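Local coordinates for STU0660 (Streptococcus thermophilus, PDB 3ZTH), which is a large Csn2 protein of CRISPR-mediated bacterial immunity that binds DNA and magnesium ions, and probably serves in spacer acquisition, at the interface of chains A and B and the interface of chains A and C. Sequence-based numbering; all coordinates share one arbitrary frame. Chains: chain A/B/C, STU0660.

Contact 1: the interface of chains A and B. Residues chain A 177, 207-211, 214, 243; chain B 28-29, 32.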
# COMPACT_ATOMS: atom_id res chain seq x y z
N ASN A 177 8.09 -34.95 -13.76
CA ASN A 177 6.69 -34.57 -13.88
C ASN A 177 5.72 -35.56 -13.24
O ASN A 177 4.82 -35.14 -12.52
CB ASN A 177 6.33 -34.33 -15.36
CG ASN A 177 6.91 -33.03 -15.89
OD1 ASN A 177 7.50 -32.25 -15.14
ND2 ASN A 177 6.75 -32.78 -17.19
N ASP A 207 -1.35 -33.64 -20.08
CA ASP A 207 -1.08 -34.71 -21.04
C ASP A 207 0.18 -34.45 -21.85
O ASP A 207 0.94 -35.37 -22.15
CB ASP A 207 -2.22 -34.87 -22.04
CG ASP A 207 -3.46 -35.42 -21.41
OD1 ASP A 207 -3.35 -35.97 -20.29
OD2 ASP A 207 -4.54 -35.32 -22.03
N GLY A 208 0.39 -33.19 -22.24
CA GLY A 208 1.54 -32.88 -23.05
C GLY A 208 2.87 -32.96 -22.33
O GLY A 208 3.91 -33.07 -22.97
N PHE A 209 2.84 -32.93 -21.00
CA PHE A 209 4.07 -32.95 -20.22
C PHE A 209 4.57 -34.32 -19.76
O PHE A 209 5.66 -34.41 -19.20
CB PHE A 209 3.93 -32.02 -19.02
CG PHE A 209 3.37 -30.66 -19.37
CD1 PHE A 209 3.56 -30.12 -20.64
CD2 PHE A 209 2.67 -29.92 -18.41
CE1 PHE A 209 3.07 -28.85 -20.96
CE2 PHE A 209 2.17 -28.64 -18.72
CZ PHE A 209 2.37 -28.11 -19.99
N ILE A 210 3.79 -35.37 -19.98
CA ILE A 210 4.24 -36.70 -19.59
C ILE A 210 3.87 -37.71 -20.65
O ILE A 210 2.93 -37.51 -21.41
CB ILE A 210 3.64 -37.14 -18.23
CG1 ILE A 210 2.12 -37.19 -18.31
CG2 ILE A 210 4.06 -36.17 -17.14
CD1 ILE A 210 1.49 -37.65 -17.01
N SER A 211 4.62 -38.81 -20.69
CA SER A 211 4.38 -39.87 -21.66
C SER A 211 3.05 -40.57 -21.43
O SER A 211 2.41 -40.37 -20.39
CB SER A 211 5.50 -40.91 -21.59
OG SER A 211 5.42 -41.66 -20.38
N SER A 214 3.45 -42.81 -18.28
CA SER A 214 3.37 -42.12 -16.99
C SER A 214 1.92 -41.76 -16.68
O SER A 214 1.45 -41.95 -15.55
CB SER A 214 4.23 -40.86 -16.98
OG SER A 214 5.61 -41.17 -16.88
N TYR A 243 -4.57 -40.54 -24.34
CA TYR A 243 -4.78 -40.22 -22.92
C TYR A 243 -6.17 -40.51 -22.37
O TYR A 243 -6.33 -40.80 -21.18
CB TYR A 243 -4.40 -38.76 -22.66
CG TYR A 243 -2.91 -38.54 -22.81
CD1 TYR A 243 -2.34 -38.31 -24.06
CD2 TYR A 243 -2.06 -38.65 -21.71
CE1 TYR A 243 -0.97 -38.21 -24.21
CE2 TYR A 243 -0.69 -38.55 -21.85
CZ TYR A 243 -0.15 -38.33 -23.10
OH TYR A 243 1.22 -38.23 -23.24
N ASN B 28 7.60 -36.53 -24.09
CA ASN B 28 7.05 -35.34 -23.44
C ASN B 28 7.91 -34.74 -22.32
O ASN B 28 7.98 -33.52 -22.17
CB ASN B 28 5.65 -35.65 -22.90
CG ASN B 28 4.60 -35.82 -24.01
OD1 ASN B 28 4.91 -35.75 -25.21
ND2 ASN B 28 3.36 -36.04 -23.61
N GLU B 29 8.56 -35.60 -21.55
CA GLU B 29 9.38 -35.14 -20.44
C GLU B 29 10.62 -34.42 -20.94
O GLU B 29 10.98 -33.37 -20.43
CB GLU B 29 9.78 -36.32 -19.55
CG GLU B 29 8.59 -37.18 -19.13
CD GLU B 29 8.28 -38.32 -20.12
OE1 GLU B 29 8.16 -38.07 -21.34
OE2 GLU B 29 8.15 -39.47 -19.65
N TYR B 32 9.62 -31.21 -22.21
CA TYR B 32 9.32 -30.30 -21.11
C TYR B 32 10.61 -29.75 -20.52
O TYR B 32 10.70 -28.57 -20.20
CB TYR B 32 8.53 -31.00 -20.01
CG TYR B 32 7.94 -30.02 -19.02
CD1 TYR B 32 6.82 -29.27 -19.34
CD2 TYR B 32 8.55 -29.82 -17.78
CE1 TYR B 32 6.30 -28.33 -18.45
CE2 TYR B 32 8.05 -28.89 -16.88
CZ TYR B 32 6.93 -28.15 -17.21
OH TYR B 32 6.44 -27.20 -16.32

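Contact 2: the interface of chains A and B. Residues chain A 36-37, 40, 48, 50-51, 53-55; chain B 170-171, 174.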
# COMPACT_ATOMS: atom_id res chain seq x y z
N GLN A 36 -13.04 -22.08 -18.49
CA GLN A 36 -12.98 -20.74 -17.92
C GLN A 36 -14.14 -20.46 -16.97
O GLN A 36 -13.95 -19.86 -15.91
CB GLN A 36 -12.97 -19.70 -19.06
CG GLN A 36 -12.73 -18.25 -18.61
CD GLN A 36 -11.34 -18.04 -18.01
OE1 GLN A 36 -11.15 -18.15 -16.80
NE2 GLN A 36 -10.36 -17.75 -18.87
N ILE A 37 -15.33 -20.88 -17.36
CA ILE A 37 -16.51 -20.68 -16.52
C ILE A 37 -16.39 -21.53 -15.26
O ILE A 37 -16.62 -21.05 -14.15
CB ILE A 37 -17.79 -21.10 -17.26
CG1 ILE A 37 -18.06 -20.17 -18.45
CG2 ILE A 37 -18.95 -21.08 -16.30
CD1 ILE A 37 -18.47 -18.75 -18.04
N TRP A 40 -13.94 -20.10 -12.80
CA TRP A 40 -14.40 -18.84 -12.25
C TRP A 40 -15.54 -19.08 -11.28
O TRP A 40 -15.55 -18.54 -10.18
CB TRP A 40 -14.87 -17.91 -13.37
CG TRP A 40 -13.77 -17.09 -13.99
CD1 TRP A 40 -12.42 -17.27 -13.83
CD2 TRP A 40 -13.93 -15.96 -14.86
NE1 TRP A 40 -11.73 -16.33 -14.55
CE2 TRP A 40 -12.63 -15.51 -15.19
CE3 TRP A 40 -15.04 -15.29 -15.39
CZ2 TRP A 40 -12.41 -14.41 -16.03
CZ3 TRP A 40 -14.82 -14.19 -16.23
CH2 TRP A 40 -13.51 -13.77 -16.54
N SER A 48 -15.82 -8.48 -12.53
CA SER A 48 -15.79 -7.06 -12.82
C SER A 48 -16.95 -6.92 -13.80
O SER A 48 -17.53 -7.93 -14.19
CB SER A 48 -14.49 -6.66 -13.53
OG SER A 48 -14.46 -7.17 -14.85
N GLU A 50 -16.68 -5.85 -16.83
CA GLU A 50 -16.20 -6.26 -18.14
C GLU A 50 -16.24 -7.79 -18.24
O GLU A 50 -16.30 -8.35 -19.34
CB GLU A 50 -14.76 -5.77 -18.38
CG GLU A 50 -14.64 -4.26 -18.61
CD GLU A 50 -14.49 -3.46 -17.32
OE1 GLU A 50 -15.33 -3.62 -16.41
OE2 GLU A 50 -13.54 -2.65 -17.23
N ASP A 51 -16.21 -8.46 -17.10
CA ASP A 51 -16.27 -9.92 -17.09
C ASP A 51 -17.69 -10.37 -17.40
O ASP A 51 -17.89 -11.37 -18.09
CB ASP A 51 -15.88 -10.48 -15.72
CG ASP A 51 -14.43 -10.23 -15.36
OD1 ASP A 51 -13.57 -10.27 -16.26
OD2 ASP A 51 -14.15 -10.03 -14.17
N SER A 53 -19.93 -8.66 -19.14
CA SER A 53 -20.40 -8.05 -20.39
C SER A 53 -21.24 -9.02 -21.22
O SER A 53 -22.42 -8.77 -21.45
CB SER A 53 -19.22 -7.60 -21.24
OG SER A 53 -18.35 -6.79 -20.49
N ILE A 54 -20.61 -10.10 -21.65
CA ILE A 54 -21.26 -11.12 -22.47
C ILE A 54 -22.49 -11.78 -21.85
O ILE A 54 -23.26 -12.46 -22.54
CB ILE A 54 -20.26 -12.24 -22.85
CG1 ILE A 54 -19.77 -12.95 -21.58
CG2 ILE A 54 -19.11 -11.66 -23.63
CD1 ILE A 54 -18.89 -14.16 -21.83
N PHE A 55 -22.69 -11.61 -20.56
CA PHE A 55 -23.85 -12.20 -19.92
C PHE A 55 -24.84 -11.10 -19.55
O PHE A 55 -25.69 -11.29 -18.68
CB PHE A 55 -23.43 -12.97 -18.68
CG PHE A 55 -22.43 -14.05 -18.94
CD1 PHE A 55 -22.77 -15.16 -19.71
CD2 PHE A 55 -21.14 -13.96 -18.43
CE1 PHE A 55 -21.84 -16.16 -19.97
CE2 PHE A 55 -20.20 -14.96 -18.69
CZ PHE A 55 -20.55 -16.06 -19.45
N LEU B 170 -15.10 -5.62 -22.94
CA LEU B 170 -15.24 -6.96 -22.40
C LEU B 170 -13.86 -7.38 -21.93
O LEU B 170 -12.85 -6.84 -22.38
CB LEU B 170 -15.77 -7.95 -23.45
CG LEU B 170 -15.25 -8.06 -24.88
CD1 LEU B 170 -13.75 -7.84 -24.96
CD2 LEU B 170 -15.63 -9.45 -25.41
N SER B 171 -13.83 -8.34 -21.00
CA SER B 171 -12.57 -8.82 -20.47
C SER B 171 -11.78 -9.65 -21.49
O SER B 171 -12.36 -10.38 -22.29
CB SER B 171 -12.83 -9.64 -19.21
OG SER B 171 -13.49 -8.85 -18.24
N TRP B 174 -12.76 -13.10 -22.67
CA TRP B 174 -13.86 -13.36 -23.60
C TRP B 174 -13.58 -13.05 -25.07
O TRP B 174 -14.43 -13.28 -25.94
CB TRP B 174 -15.10 -12.60 -23.12
CG TRP B 174 -15.53 -13.03 -21.74
CD1 TRP B 174 -16.02 -12.22 -20.75
CD2 TRP B 174 -15.52 -14.36 -21.20
NE1 TRP B 174 -16.31 -12.97 -19.63
CE2 TRP B 174 -16.02 -14.28 -19.88
CE3 TRP B 174 -15.14 -15.61 -21.71
CZ2 TRP B 174 -16.14 -15.41 -19.05
CZ3 TRP B 174 -15.27 -16.73 -20.89
CH2 TRP B 174 -15.77 -16.62 -19.57

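Contact 3: the interface of chains A and C. Residues chain A 102, 155, 158-162; chain C 122, 125-126, 129, 133, 143-147.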
# COMPACT_ATOMS: atom_id res chain seq x y z
N LEU A 102 -1.04 -29.28 6.29
CA LEU A 102 -0.07 -28.99 7.33
C LEU A 102 -0.74 -28.58 8.64
O LEU A 102 -0.17 -28.78 9.71
CB LEU A 102 0.90 -27.91 6.87
CG LEU A 102 1.81 -28.31 5.71
CD1 LEU A 102 2.69 -27.13 5.33
CD2 LEU A 102 2.67 -29.50 6.11
N LEU A 155 4.30 -21.50 10.37
CA LEU A 155 4.22 -22.15 9.08
C LEU A 155 4.25 -21.13 7.95
O LEU A 155 4.77 -21.40 6.87
CB LEU A 155 2.94 -22.99 8.99
CG LEU A 155 2.92 -24.26 9.85
CD1 LEU A 155 1.59 -24.96 9.72
CD2 LEU A 155 4.04 -25.17 9.41
N ASN A 158 8.37 -19.09 8.82
CA ASN A 158 9.63 -19.78 9.08
C ASN A 158 9.77 -21.18 8.49
O ASN A 158 10.76 -21.86 8.74
CB ASN A 158 9.86 -19.82 10.58
CG ASN A 158 9.85 -18.43 11.19
OD1 ASN A 158 10.80 -17.66 11.02
ND2 ASN A 158 8.77 -18.10 11.88
N PHE A 159 8.78 -21.61 7.72
CA PHE A 159 8.83 -22.92 7.10
C PHE A 159 8.60 -22.84 5.60
O PHE A 159 7.78 -22.05 5.12
CB PHE A 159 7.79 -23.84 7.73
CG PHE A 159 8.18 -24.34 9.08
CD1 PHE A 159 9.33 -25.12 9.25
CD2 PHE A 159 7.41 -24.04 10.20
CE1 PHE A 159 9.69 -25.59 10.50
CE2 PHE A 159 7.77 -24.51 11.47
CZ PHE A 159 8.91 -25.28 11.62
N SER A 160 9.34 -23.67 4.88
CA SER A 160 9.23 -23.74 3.43
C SER A 160 9.40 -25.18 2.96
O SER A 160 10.15 -25.96 3.56
CB SER A 160 10.27 -22.85 2.76
OG SER A 160 9.90 -21.49 2.85
N PRO A 161 8.70 -25.55 1.89
CA PRO A 161 8.81 -26.91 1.36
C PRO A 161 10.06 -27.10 0.51
O PRO A 161 10.53 -26.17 -0.14
CB PRO A 161 7.53 -27.06 0.56
CG PRO A 161 7.31 -25.68 0.03
CD PRO A 161 7.62 -24.81 1.22
N PHE A 162 10.61 -28.30 0.55
CA PHE A 162 11.79 -28.65 -0.22
C PHE A 162 11.62 -30.06 -0.74
O PHE A 162 10.90 -30.87 -0.15
CB PHE A 162 13.07 -28.58 0.63
CG PHE A 162 13.59 -27.19 0.84
CD1 PHE A 162 13.07 -26.38 1.85
CD2 PHE A 162 14.63 -26.70 0.05
CE1 PHE A 162 13.57 -25.10 2.07
CE2 PHE A 162 15.14 -25.42 0.26
CZ PHE A 162 14.61 -24.62 1.27
N VAL C 122 12.38 -24.64 17.31
CA VAL C 122 11.82 -24.66 15.97
C VAL C 122 12.30 -25.91 15.24
O VAL C 122 11.51 -26.62 14.63
CB VAL C 122 12.22 -23.41 15.17
CG1 VAL C 122 11.87 -23.59 13.70
CG2 VAL C 122 11.51 -22.19 15.73
N ILE C 125 10.32 -28.74 16.02
CA ILE C 125 9.00 -28.79 15.39
C ILE C 125 9.16 -29.28 13.95
O ILE C 125 8.32 -30.03 13.46
CB ILE C 125 8.33 -27.40 15.40
CG1 ILE C 125 8.03 -26.99 16.84
CG2 ILE C 125 7.04 -27.45 14.58
CD1 ILE C 125 7.38 -25.63 16.98
N GLU C 126 10.23 -28.86 13.29
CA GLU C 126 10.51 -29.27 11.92
C GLU C 126 10.71 -30.78 11.87
O GLU C 126 10.18 -31.46 10.98
CB GLU C 126 11.77 -28.57 11.40
CG GLU C 126 12.25 -29.09 10.06
CD GLU C 126 13.64 -28.60 9.71
OE1 GLU C 126 13.82 -27.37 9.60
OE2 GLU C 126 14.56 -29.43 9.55
N MSE C 129 7.49 -32.70 12.46
CA MSE C 129 6.58 -32.60 11.33
C MSE C 129 7.05 -33.48 10.20
O MSE C 129 6.25 -34.18 9.57
CB MSE C 129 6.50 -31.17 10.83
CG MSE C 129 5.66 -30.26 11.69
SE MSE C 129 5.58 -28.51 10.90
CE MSE C 129 4.24 -28.87 9.54
N ILE C 133 4.99 -36.16 8.34
CA ILE C 133 4.84 -35.84 6.93
C ILE C 133 5.39 -37.06 6.23
O ILE C 133 6.52 -37.48 6.47
CB ILE C 133 5.65 -34.61 6.51
CG1 ILE C 133 4.99 -33.35 7.07
CG2 ILE C 133 5.75 -34.55 4.99
CD1 ILE C 133 5.72 -32.07 6.69
N HIS C 143 9.68 -32.37 2.19
CA HIS C 143 9.91 -32.05 3.59
C HIS C 143 9.99 -30.55 3.81
O HIS C 143 10.23 -29.78 2.88
CB HIS C 143 11.20 -32.71 4.10
CG HIS C 143 12.45 -32.14 3.49
ND1 HIS C 143 12.86 -32.44 2.22
CD2 HIS C 143 13.37 -31.28 4.00
CE1 HIS C 143 13.98 -31.79 1.96
NE2 HIS C 143 14.31 -31.08 3.02
N LEU C 144 9.77 -30.15 5.06
CA LEU C 144 9.81 -28.74 5.42
C LEU C 144 11.11 -28.37 6.09
O LEU C 144 11.64 -29.12 6.91
CB LEU C 144 8.64 -28.41 6.35
CG LEU C 144 7.24 -28.52 5.73
CD1 LEU C 144 6.19 -28.36 6.82
CD2 LEU C 144 7.06 -27.45 4.67
N GLU C 145 11.65 -27.22 5.71
CA GLU C 145 12.88 -26.73 6.31
C GLU C 145 12.56 -25.39 6.96
O GLU C 145 11.87 -24.55 6.39
CB GLU C 145 13.98 -26.58 5.25
CG GLU C 145 14.73 -27.87 5.02
CD GLU C 145 15.79 -27.74 3.95
OE1 GLU C 145 16.31 -26.62 3.78
OE2 GLU C 145 16.09 -28.77 3.30
N ASN C 146 13.06 -25.21 8.18
CA ASN C 146 12.80 -24.00 8.94
C ASN C 146 13.79 -22.90 8.62
O ASN C 146 14.96 -23.15 8.32
CB ASN C 146 12.84 -24.29 10.44
CG ASN C 146 14.26 -24.37 10.99
OD1 ASN C 146 14.92 -23.35 11.18
ND2 ASN C 146 14.74 -25.59 11.22
N LEU C 147 13.28 -21.68 8.68
CA LEU C 147 14.08 -20.48 8.47
C LEU C 147 14.20 -19.84 9.85
O LEU C 147 13.20 -19.45 10.46
CB LEU C 147 13.37 -19.52 7.52
CG LEU C 147 13.96 -18.11 7.57
CD1 LEU C 147 15.44 -18.16 7.18
CD2 LEU C 147 13.18 -17.19 6.64

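Contact 1: the interface of chains A and B
With CG anti to its carbonyl carbon (chi1 -71°), B:Asn28 swings its amide off the start of helix 28-42 into the turn 207-211 of chain A. A:Tyr243, at chi1 -68°, brings its hydroxyl to the same spot, so that the two polar tips meet with ring and amide planes nearly parallel. Both groups donate a hydrogen bond to the carbonyl O of A:Ile210. A:Tyr243 OH lies in the carbonyl plane at 2.6 Å from that O, while B:Asn28 ND2 comes at 2.7 Å from well above the plane, a bent bond. A short primary amide suits this place, being slim enough to lie against a backbone turn.

B:Tyr32, its CG anti to the backbone N (chi1 -167°), lays its ring obliquely against A:Phe209, with CE1 over the centre of the phenylalanine face. The same tyrosine face, at its CG-CD2 half, meets the steeply turned amide of A:Asn177, with A:Asn177 ND2 3.5 Å from B:Tyr32 CD2; a broad ring can thus serve both partners. A:Asn177 ND2 also gives a nearly straight bond of 2.8 Å to A:Phe209 O. B:Glu29 bends toward A:Ser211, a loose polar neighbour.

The site joins the first turns of one subunit's helix 28-42 to the other's 3-10 turn 207-209 and following loop.

Contact 2: the interface of chains A and B
B:Trp174 is the tightly packed part of this contact, its indole inserted between helix 28-43 and the 3-10 turn 53-55 of chain A. A:Ile54 sets its CD1 over one face of the indole, 3.3 Å from the centroid of the B:Trp174 five-membered ring. Its CG1 takes the crowded position between backbone N and carbonyl carbon (chi1 62°), and the extended chi2 carries the methyl across the ring. A:Trp40 meets the indole tip to tip and edge-to-face, with planes 70° apart. A:Gln36 uses its aliphatic CG, 3.6 Å from B:Trp174 CH2, and A:Ile37 adds its CD1 near the same rim. Tryptophan suits this slot because it joins a broad apolar surface to one N-H: NE1 gives a bond of 2.7 Å to the carbonyl O of A:Asp51, in the ring plane and on a lone pair, which fixes the ring's rotation.

B:Ser171 forms a polar, closely bonded rim. Its amide N donates to the carbonyl O of A:Glu50 (3.0 Å), which also accepts from A:Ser53 OG. Its hydroxyl donates to A:Asp51 OD1 from above the carboxylate plane, while A:Ser48 N steadies A:Asp51 OD2 at 2.8 Å. The loose side is B:Leu170 against A:Ser53, with the A:Glu50 carboxylate turned away.

The plugged tryptophan and its polar rim would help set the register of the two subunits in this two-fold interface of the deposited assembly.

Contact 3: the interface of chains A and C
Backbone hydrogen bonds form the frame: strand 159-165 of chain A pairs antiparallel with strand 140-146 of chain C, making a sheet continuous across the subunits. C:Glu145 N gives a straight bond of 2.9 Å to A:Ser160 O, nearly along the C=O axis. A:Phe162 and C:His143 exchange a reciprocal pair, with A:Phe162 N 2.8 Å from C:His143 O.

Ring contacts dress one face of the sheet. The carboxylate of C:Glu145 lies flat over the A:Phe162 ring, planes 9° apart, with OE1 above its centre. C:His143 NE2 holds C:Glu145 through the anti lone pair of OE2 at 2.9 Å, which would spread the charge and make stacking on an aromatic face easier. The crowded chi1 of C:His143 (68°) also puts its imidazole under CB of A:Phe162.

Apolar packing fills the other face. A:Phe159 points its CE1 edge at CB of C:Asn146 (3.4 Å), while its CZ tip reaches C:Val122 and C:Ile125; a long flat ring suits this span from strand to helix 112-132. The flexible, unbranched selenomethionine C:Met129 brings its CE to 3.7 Å from A:Leu155 CD2, and A:Leu102 meets C:Leu144 tip to tip.

A polar second shell steadies the strand: C:Asn146 N donates to C:Glu126 OE1 at 2.7 Å, and the asparagine's ND2 donates to the same oxygen.

The site links two copies in the deposited tetramer, and probably serves assembly of the protein.

Contact 1 and contact 2 belong to one two-fold interface, their C-alpha centres about 32 Å apart, and both use the first long helix: its opening turns in chain B at contact 1, its later turns in chain A at contact 2. Residues 170-174 serve contact 2 and the neighbouring residue 177 serves contact 1. Contact 3 lies about 30 Å from contact 1 and about 40 Å from contact 2, and turns chain A toward chain C. Each subunit therefore carries two association surfaces, one built from side chains set against helices and turns, the other around paired strands backed by apolar side chains. Together they can close four copies into the deposited tetramer.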